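PDB 4ZEM: translation initiation factor eIF2b-like protein from Chaetomium thermophilum, which is the beta subunit of eIF2B, a heterodecameric translation initiation factor, and probably contributes to guanine nucleotide exchange on eIF2. Local coordinates for residues L196-S201 with N256-Y261; T203-L208 with Q234-L239; K210-R215 with K241-A246. All coordinates share one frame; numbering follows the deposited sequence. Where two conformers were deposited one is given.

Contact 1 of 3, residues L196-S201 with N256-Y261; sequences LAYQPS and NGLMAY
Leu258, on the short helix 258-261, packs against Leu196 and Tyr198 of strand 194-198, an inner strand of a Rossmann-like sheet whose parallel part has the order 3-2-1-4-5-6. The contact is purely apolar and small, burying 120 Å² in all. The two leucines meet methyl to methyl, Leu196 CD2 lying 4.2 Å from Leu258 CD1, and their side chains cross at about a right angle. In Leu258 CG is anti to the backbone N (chi1 -178°), which carries the fork out from the helix toward the strand, so that each branch finds its own partner. The second branch reaches the aromatic ring, Leu258 CD2 lying 4.4 Å from Tyr198 CD1. Leu196 and Tyr198 are two apart on the strand and so serve the same face of the sheet. Branched and aromatic residues suit this buried layer, where Leu196 also touches Ile220 and Ala222 of the adjacent strand and Leu258 rests on Ala290 of helix 287-296.

Polar contacts are made around the apolar patch. The backbone of Leu196 is bonded to Lys267 and Ile269 of the next strand, and the Tyr198 hydroxyl, which would be costly to bury alone, is hydrogen-bonded to Ser285 O. Just past the strand, the side chain of Gln199 folds over the same ring, its CG 3.6 Å above one face of Tyr198, offset toward the rim.

Contact 2 of 3, residues T203-L208 with Q234-L239; sequences TVERFL and QPYAAL
Glu205 lays the aliphatic part of its side chain against the forked end of Leu239. Its CG sits over the fork, near both methyls, Glu205 CG lying 3.5 Å from Leu239 CD1, while Leu239 CD2 is 3.7 Å from the same Glu205 CG. The first methyl reaches back along the chain as well, Leu239 CD1 being 3.7 Å from Glu205 CB. The side chains cross obliquely. In Glu205 CG is anti to the carbonyl carbon (chi1 -67°) and the chain is extended beyond it (chi2 -176°), so the methylenes pass across the leucine fork and the carboxylate is carried beyond it. There OE2 comes to the edge of the Tyr236 ring, close to the ring plane, with Glu205 OE2 4.4 Å from Tyr236 CD1. The other oxygen, OE1, has a long and weak ion pair with Lys202.

A glutamate suits this partly exposed site because its methylenes can cover a leucine while its charge stays at the margin. With an alanine here, Leu239 CD2 would probably lose its cover and CD1 would keep only CB against it, while the Tyr236 ring edge would lose its acidic neighbour. Deeper in, Leu239 also rests on Pro200 and Leu221, and Tyr236, which holds the N-cap position of helix 237-246, packs on Pro200 and Leu221 too. The backbones come close, with Glu205 CA 7.0 Å from Leu239 CA. Such side-by-side packing of successive helices on one face of a parallel sheet is characteristic of the consecutive beta-alpha-beta crossovers of Rossmann-like folds.

Contact 3 of 3, residues K210-R215 with K241-A246; sequences KAASKR and KKLNAA
Helices 202-214 and 237-246, neighbours in the helical layer of the Rossmann-like fold, meet here through small residues, Ala212 facing Ala246. Their methyls touch directly, with Ala212 CB 3.5 Å from Ala246 CB. Because neither side chain extends past CB, the backbones can approach closely, and Ala212 CA is only 5.8 Å from Ala246 CA. Alanine suits both places, since each offers a single methyl to a narrow gap between helices.

One turn back on the second helix, Leu243 adds a lighter touch from the buried side. Its CB does not point straight at the partner helix, but the end of the side chain comes nearer, bringing Leu243 CD2 to 4.5 Å from Ala212 CB. The interface is wholly apolar and small, 113 Å² over both sides, and runs from buried Leu243 and Ala212 to exposed Ala246.

Beyond the pair, Ala212 also packs on Val248, in the loop leading to strand 249-252, and Leu243 on Leu208 of helix 202-214. Away from this interface, Lys214 and Arg215 are tied to helix 185-188 and the loop that follows, through a Lys214-Glu186 salt bridge and a hydrogen bond from Arg215 NE to Ile189 O.

The three contacts lie on the same side of the chain's centre, within the Rossmann-like part. Contacts 2 and 3 join the same two helices, 202-214 and 237-246, at successive levels; their segments alternate along the chain, as they must when the helices run in the same direction, and their centres are about 10 Å apart. Contact 1 pairs segments that flank both of them in sequence and works on the opposite face of the sheet, about 13 Å from contact 2 and about 19 Å from contact 3, between centres. Gln199 bridges to contact 2, its CA 3.3 Å from Tyr236 OH. Together they pack both faces of the half-sheet formed by strands 194-198, 218-222 and 249-252.

Contact 1 of 3, residues L196-S201 with N256-Y261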
loop_
_atom_site.group_PDB
_atom_site.type_symbol
_atom_site.label_atom_id
_atom_site.label_comp_id
_atom_site.label_asym_id
_atom_site.label_seq_id
_atom_site.Cartn_x
_atom_site.Cartn_y
_atom_site.Cartn_z
ATOM N N LEU A 196 18.969 1.091 13.194
ATOM C CA LEU A 196 19.451 0.290 12.086
ATOM C C LEU A 196 18.353 0.243 11.023
ATOM O O LEU A 196 17.259 -0.267 11.263
ATOM C CB LEU A 196 19.855 -1.108 12.582
ATOM C CG LEU A 196 20.414 -2.207 11.661
ATOM C CD1 LEU A 196 19.350 -2.900 10.830
ATOM C CD2 LEU A 196 21.552 -1.695 10.787
ATOM N N ALA A 197 18.646 0.805 9.857
ATOM C CA ALA A 197 17.692 0.804 8.753
ATOM C C ALA A 197 18.168 -0.151 7.681
ATOM O O ALA A 197 19.182 0.096 7.024
ATOM C CB ALA A 197 17.525 2.203 8.178
ATOM N N TYR A 198 17.418 -1.226 7.472
ATOM C CA TYR A 198 17.859 -2.243 6.532
ATOM C C TYR A 198 17.234 -1.946 5.179
ATOM O O TYR A 198 16.011 -1.928 5.052
ATOM C CB TYR A 198 17.483 -3.645 7.016
ATOM C CG TYR A 198 17.875 -4.730 6.047
ATOM C CD1 TYR A 198 19.110 -5.361 6.165
ATOM C CD2 TYR A 198 17.036 -5.115 5.007
ATOM C CE1 TYR A 198 19.502 -6.345 5.281
ATOM C CE2 TYR A 198 17.420 -6.107 4.113
ATOM C CZ TYR A 198 18.658 -6.715 4.258
ATOM O OH TYR A 198 19.062 -7.702 3.389
ATOM N N GLN A 199 18.090 -1.691 4.187
ATOM C CA GLN A 199 17.665 -1.317 2.831
ATOM C C GLN A 199 16.472 -0.365 2.793
ATOM O O GLN A 199 15.420 -0.726 2.277
ATOM C CB GLN A 199 17.330 -2.561 2.009
ATOM C CG GLN A 199 18.476 -3.536 1.845
ATOM C CD GLN A 199 18.363 -4.323 0.554
ATOM O OE1 GLN A 199 17.549 -3.999 -0.310
ATOM N NE2 GLN A 199 19.188 -5.354 0.411
ATOM N N PRO A 200 16.634 0.846 3.347
ATOM C CA PRO A 200 15.506 1.778 3.458
ATOM C C PRO A 200 14.842 2.138 2.127
ATOM O O PRO A 200 15.513 2.479 1.152
ATOM C CB PRO A 200 16.142 3.023 4.102
ATOM C CG PRO A 200 17.590 2.907 3.831
ATOM C CD PRO A 200 17.885 1.438 3.857
ATOM N N SER A 201 13.515 2.061 2.115
ATOM C CA SER A 201 12.692 2.499 0.989
ATOM C C SER A 201 12.346 3.980 1.141
ATOM O O SER A 201 12.791 4.621 2.094
ATOM C CB SER A 201 11.412 1.668 0.922
ATOM O OG SER A 201 10.724 1.711 2.167
ATOM N N ASN A 256 29.657 -8.362 6.103
ATOM C CA ASN A 256 29.941 -9.411 7.071
ATOM C C ASN A 256 29.552 -9.068 8.504
ATOM O O ASN A 256 29.092 -9.917 9.258
ATOM C CB ASN A 256 31.411 -9.830 6.998
ATOM C CG ASN A 256 32.365 -8.681 7.263
ATOM O OD1 ASN A 256 32.436 -8.157 8.372
ATOM N ND2 ASN A 256 33.124 -8.301 6.245
ATOM N N GLY A 257 29.759 -7.812 8.869
ATOM C CA GLY A 257 29.505 -7.314 10.208
ATOM C C GLY A 257 28.105 -7.104 10.752
ATOM O O GLY A 257 27.950 -6.830 11.935
ATOM N N LEU A 258 27.086 -7.185 9.910
ATOM C CA LEU A 258 25.730 -6.907 10.378
ATOM C C LEU A 258 25.421 -7.649 11.673
ATOM O O LEU A 258 24.897 -7.069 12.617
ATOM C CB LEU A 258 24.692 -7.286 9.327
ATOM C CG LEU A 258 23.260 -6.959 9.764
ATOM C CD1 LEU A 258 23.179 -5.521 10.274
ATOM C CD2 LEU A 258 22.256 -7.177 8.638
ATOM N N MET A 259 25.787 -8.923 11.725
ATOM C CA MET A 259 25.441 -9.762 12.862
ATOM C C MET A 259 26.218 -9.344 14.101
ATOM O O MET A 259 25.696 -9.359 15.214
ATOM C CB MET A 259 25.736 -11.225 12.531
ATOM C CG MET A 259 24.801 -12.218 13.172
ATOM S SD MET A 259 23.122 -11.980 12.572
ATOM C CE MET A 259 23.392 -11.956 10.804
ATOM N N ALA A 260 27.468 -8.953 13.895
ATOM C CA ALA A 260 28.319 -8.479 14.977
ATOM C C ALA A 260 27.848 -7.137 15.546
ATOM O O ALA A 260 27.987 -6.886 16.739
ATOM C CB ALA A 260 29.761 -8.375 14.505
ATOM N N TYR A 261 27.280 -6.285 14.696
ATOM C CA TYR A 261 26.994 -4.911 15.097
ATOM C C TYR A 261 25.587 -4.661 15.643
ATOM O O TYR A 261 25.376 -3.669 16.340
ATOM C CB TYR A 261 27.214 -3.984 13.886
ATOM C CG TYR A 261 27.091 -2.513 14.197
ATOM C CD1 TYR A 261 28.191 -1.794 14.648
ATOM C CD2 TYR A 261 25.882 -1.844 14.053
ATOM C CE1 TYR A 261 28.095 -0.453 14.942
ATOM C CE2 TYR A 261 25.774 -0.502 14.358
ATOM C CZ TYR A 261 26.889 0.188 14.800
ATOM O OH TYR A 261 26.806 1.525 15.096
#

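Contact 2 of 3, residues T203-L208 with Q234-L239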
loop_
_atom_site.group_PDB
_atom_site.type_symbol
_atom_site.label_atom_id
_atom_site.label_comp_id
_atom_site.label_asym_id
_atom_site.label_seq_id
_atom_site.Cartn_x
_atom_site.Cartn_y
_atom_site.Cartn_z
ATOM N N THR A 203 9.523 5.273 2.029
ATOM C CA THR A 203 8.749 5.437 3.248
ATOM C C THR A 203 9.668 5.574 4.458
ATOM O O THR A 203 9.450 6.429 5.311
ATOM C CB THR A 203 7.787 4.260 3.454
ATOM O OG1 THR A 203 6.867 4.219 2.362
ATOM C CG2 THR A 203 7.008 4.422 4.756
ATOM N N VAL A 204 10.704 4.741 4.516
ATOM C CA VAL A 204 11.668 4.799 5.604
ATOM C C VAL A 204 12.478 6.097 5.533
ATOM O O VAL A 204 12.747 6.733 6.559
ATOM C CB VAL A 204 12.630 3.591 5.577
ATOM C CG1 VAL A 204 13.644 3.694 6.708
ATOM C CG2 VAL A 204 11.850 2.292 5.683
ATOM N N GLU A 205 12.846 6.499 4.323
ATOM C CA GLU A 205 13.601 7.732 4.142
ATOM C C GLU A 205 12.808 8.933 4.660
ATOM O O GLU A 205 13.349 9.768 5.381
ATOM C CB GLU A 205 13.972 7.930 2.668
ATOM C CG GLU A 205 14.966 6.898 2.127
ATOM C CD GLU A 205 15.390 7.173 0.687
ATOM O OE1 GLU A 205 15.151 8.298 0.195
ATOM O OE2 GLU A 205 15.951 6.259 0.043
ATOM N N ARG A 206 11.528 9.008 4.312
ATOM C CA ARG A 206 10.699 10.123 4.755
ATOM C C ARG A 206 10.519 10.087 6.271
ATOM O O ARG A 206 10.440 11.132 6.920
ATOM C CB ARG A 206 9.342 10.108 4.045
ATOM C CG ARG A 206 9.436 10.328 2.535
ATOM C CD ARG A 206 8.100 10.757 1.947
ATOM N NE ARG A 206 8.152 10.910 0.494
ATOM C CZ ARG A 206 7.566 10.084 -0.368
ATOM N NH1 ARG A 206 7.665 10.301 -1.673
ATOM N NH2 ARG A 206 6.873 9.041 0.069
ATOM N N PHE A 207 10.475 8.879 6.828
ATOM C CA PHE A 207 10.378 8.686 8.263
ATOM C C PHE A 207 11.644 9.169 8.987
ATOM O O PHE A 207 11.564 9.905 9.978
ATOM C CB PHE A 207 10.125 7.207 8.537
ATOM C CG PHE A 207 9.959 6.862 9.990
ATOM C CD1 PHE A 207 8.718 6.955 10.597
ATOM C CD2 PHE A 207 11.034 6.403 10.736
ATOM C CE1 PHE A 207 8.553 6.618 11.928
ATOM C CE2 PHE A 207 10.872 6.058 12.063
ATOM C CZ PHE A 207 9.634 6.169 12.665
ATOM N N LEU A 208 12.810 8.771 8.484
ATOM C CA LEU A 208 14.071 9.166 9.103
ATOM C C LEU A 208 14.328 10.666 8.997
ATOM O O LEU A 208 14.750 11.305 9.966
ATOM C CB LEU A 208 15.232 8.400 8.475
ATOM C CG LEU A 208 15.218 6.894 8.731
ATOM C CD1 LEU A 208 16.340 6.223 7.947
ATOM C CD2 LEU A 208 15.312 6.585 10.226
ATOM N N GLN A 234 29.088 4.024 0.424
ATOM C CA GLN A 234 28.826 4.027 -1.009
ATOM C C GLN A 234 27.337 4.123 -1.306
ATOM O O GLN A 234 26.889 5.037 -1.995
ATOM C CB GLN A 234 29.390 2.759 -1.648
ATOM C CG GLN A 234 30.905 2.695 -1.695
ATOM C CD GLN A 234 31.482 3.477 -2.857
ATOM O OE1 GLN A 234 30.771 4.217 -3.536
ATOM N NE2 GLN A 234 32.778 3.314 -3.095
ATOM N N PRO A 235 26.554 3.114 -0.764
ATOM C CA PRO A 235 25.118 3.222 -1.077
ATOM C C PRO A 235 24.373 4.305 -0.305
ATOM O O PRO A 235 24.813 4.715 0.760
ATOM C CB PRO A 235 24.570 1.845 -0.715
ATOM C CG PRO A 235 25.362 1.454 0.464
ATOM C CD PRO A 235 26.752 1.864 0.103
ATOM N N TYR A 236 23.228 4.718 -0.840
ATOM C CA TYR A 236 22.370 5.713 -0.211
ATOM C C TYR A 236 23.069 7.024 0.069
ATOM O O TYR A 236 22.871 7.630 1.115
ATOM C CB TYR A 236 21.780 5.157 1.083
ATOM C CG TYR A 236 20.980 3.904 0.882
ATOM C CD1 TYR A 236 19.679 3.965 0.415
ATOM C CD2 TYR A 236 21.522 2.661 1.152
ATOM C CE1 TYR A 236 18.938 2.821 0.222
ATOM C CE2 TYR A 236 20.789 1.511 0.963
ATOM C CZ TYR A 236 19.498 1.601 0.499
ATOM O OH TYR A 236 18.757 0.465 0.305
ATOM N N ALA A 237 23.871 7.473 -0.882
ATOM C CA ALA A 237 24.601 8.715 -0.719
ATOM C C ALA A 237 23.678 9.913 -0.562
ATOM O O ALA A 237 23.935 10.789 0.248
ATOM C CB ALA A 237 25.549 8.924 -1.885
ATOM N N ALA A 238 22.611 9.966 -1.343
ATOM C CA ALA A 238 21.693 11.089 -1.239
ATOM C C ALA A 238 21.007 11.140 0.117
ATOM O O ALA A 238 20.906 12.198 0.736
ATOM C CB ALA A 238 20.663 11.029 -2.350
ATOM N N LEU A 239 20.555 9.982 0.579
ATOM C CA LEU A 239 19.870 9.895 1.855
ATOM C C LEU A 239 20.805 10.297 2.972
ATOM O O LEU A 239 20.432 11.040 3.870
ATOM C CB LEU A 239 19.402 8.466 2.092
ATOM C CG LEU A 239 18.716 8.134 3.411
ATOM C CD1 LEU A 239 17.429 8.927 3.518
ATOM C CD2 LEU A 239 18.428 6.654 3.540
#

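Contact 3 of 3, residues K210-R215 with K241-A246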
loop_
_atom_site.group_PDB
_atom_site.type_symbol
_atom_site.label_atom_id
_atom_site.label_comp_id
_atom_site.label_asym_id
_atom_site.label_seq_id
_atom_site.Cartn_x
_atom_site.Cartn_y
_atom_site.Cartn_z
ATOM N N LYS A 210 12.111 13.062 8.674
ATOM C CA LYS A 210 11.169 13.768 9.534
ATOM C C LYS A 210 11.666 13.707 10.978
ATOM O O LYS A 210 11.647 14.707 11.699
ATOM C CB LYS A 210 9.768 13.158 9.419
ATOM C CG LYS A 210 8.611 14.108 9.753
ATOM C CD LYS A 210 8.495 14.482 11.209
ATOM C CE LYS A 210 7.267 15.350 11.425
ATOM N NZ LYS A 210 7.264 16.540 10.536
ATOM N N ALA A 211 12.117 12.525 11.384
ATOM C CA ALA A 211 12.604 12.319 12.739
ATOM C C ALA A 211 13.799 13.226 13.019
ATOM O O ALA A 211 13.924 13.791 14.107
ATOM C CB ALA A 211 12.980 10.854 12.945
ATOM N N ALA A 212 14.649 13.388 12.011
ATOM C CA ALA A 212 15.843 14.220 12.116
ATOM C C ALA A 212 15.487 15.668 12.439
ATOM O O ALA A 212 16.267 16.376 13.081
ATOM C CB ALA A 212 16.649 14.148 10.832
ATOM N N SER A 213 14.330 16.117 11.958
ATOM C CA SER A 213 13.869 17.479 12.214
ATOM C C SER A 213 13.543 17.674 13.691
ATOM O O SER A 213 13.495 18.798 14.163
ATOM C CB SER A 213 12.641 17.829 11.366
ATOM O OG SER A 213 11.476 17.174 11.840
ATOM N N LYS A 214 13.230 16.590 14.400
ATOM C CA LYS A 214 12.853 16.710 15.808
ATOM C C LYS A 214 13.712 15.938 16.793
ATOM O O LYS A 214 13.472 15.989 17.994
ATOM C CB LYS A 214 11.407 16.272 15.975
ATOM C CG LYS A 214 10.464 17.040 15.085
ATOM C CD LYS A 214 9.037 16.831 15.498
ATOM C CE LYS A 214 8.126 17.773 14.746
ATOM N NZ LYS A 214 6.752 17.227 14.673
ATOM N N ARG A 215 14.697 15.206 16.291
ATOM C CA ARG A 215 15.520 14.363 17.151
ATOM C C ARG A 215 16.969 14.359 16.701
ATOM O O ARG A 215 17.263 14.490 15.510
ATOM C CB ARG A 215 14.992 12.920 17.165
ATOM C CG ARG A 215 13.636 12.744 17.804
ATOM C CD ARG A 215 13.795 12.544 19.282
ATOM N NE ARG A 215 12.537 12.198 19.926
ATOM C CZ ARG A 215 11.709 13.090 20.451
ATOM N NH1 ARG A 215 12.015 14.377 20.413
ATOM N NH2 ARG A 215 10.583 12.691 21.027
ATOM N N LYS A 241 23.416 12.197 2.736
ATOM C CA LYS A 241 23.698 13.613 2.637
ATOM C C LYS A 241 22.572 14.405 3.273
ATOM O O LYS A 241 22.808 15.377 3.974
ATOM C CB LYS A 241 23.877 14.019 1.177
ATOM C CG LYS A 241 24.324 15.455 0.981
ATOM C CD LYS A 241 24.608 15.746 -0.480
ATOM C CE LYS A 241 25.125 17.161 -0.670
ATOM N NZ LYS A 241 25.637 17.364 -2.052
ATOM N N LYS A 242 21.341 13.985 3.018
ATOM C CA LYS A 242 20.192 14.665 3.592
ATOM C C LYS A 242 20.151 14.536 5.112
ATOM O O LYS A 242 19.845 15.490 5.814
ATOM C CB LYS A 242 18.897 14.167 2.958
ATOM C CG LYS A 242 17.749 15.148 3.082
ATOM C CD LYS A 242 16.560 14.714 2.246
ATOM C CE LYS A 242 15.404 15.687 2.396
ATOM N NZ LYS A 242 14.158 15.155 1.784
ATOM N N LEU A 243 20.467 13.348 5.614
ATOM C CA LEU A 243 20.463 13.090 7.050
ATOM C C LEU A 243 21.538 13.856 7.798
ATOM O O LEU A 243 21.301 14.379 8.879
ATOM C CB LEU A 243 20.605 11.596 7.328
ATOM C CG LEU A 243 19.390 10.722 7.042
ATOM C CD1 LEU A 243 19.715 9.263 7.290
ATOM C CD2 LEU A 243 18.205 11.159 7.880
ATOM N N ASN A 244 22.723 13.913 7.209
ATOM C CA ASN A 244 23.852 14.610 7.806
ATOM C C ASN A 244 23.580 16.103 7.957
ATOM O O ASN A 244 23.940 16.705 8.969
ATOM C CB ASN A 244 25.124 14.393 6.978
ATOM C CG ASN A 244 25.597 12.946 6.992
ATOM O OD1 ASN A 244 25.283 12.179 7.909
ATOM N ND2 ASN A 244 26.358 12.567 5.970
ATOM N N ALA A 245 22.925 16.691 6.960
ATOM C CA ALA A 245 22.606 18.118 7.005
ATOM C C ALA A 245 21.579 18.411 8.095
ATOM O O ALA A 245 21.570 19.486 8.689
ATOM C CB ALA A 245 22.102 18.588 5.656
ATOM N N ALA A 246 20.721 17.432 8.351
ATOM C CA ALA A 246 19.653 17.557 9.331
ATOM C C ALA A 246 20.214 17.480 10.752
ATOM O O ALA A 246 19.564 17.896 11.711
ATOM C CB ALA A 246 18.608 16.490 9.108
#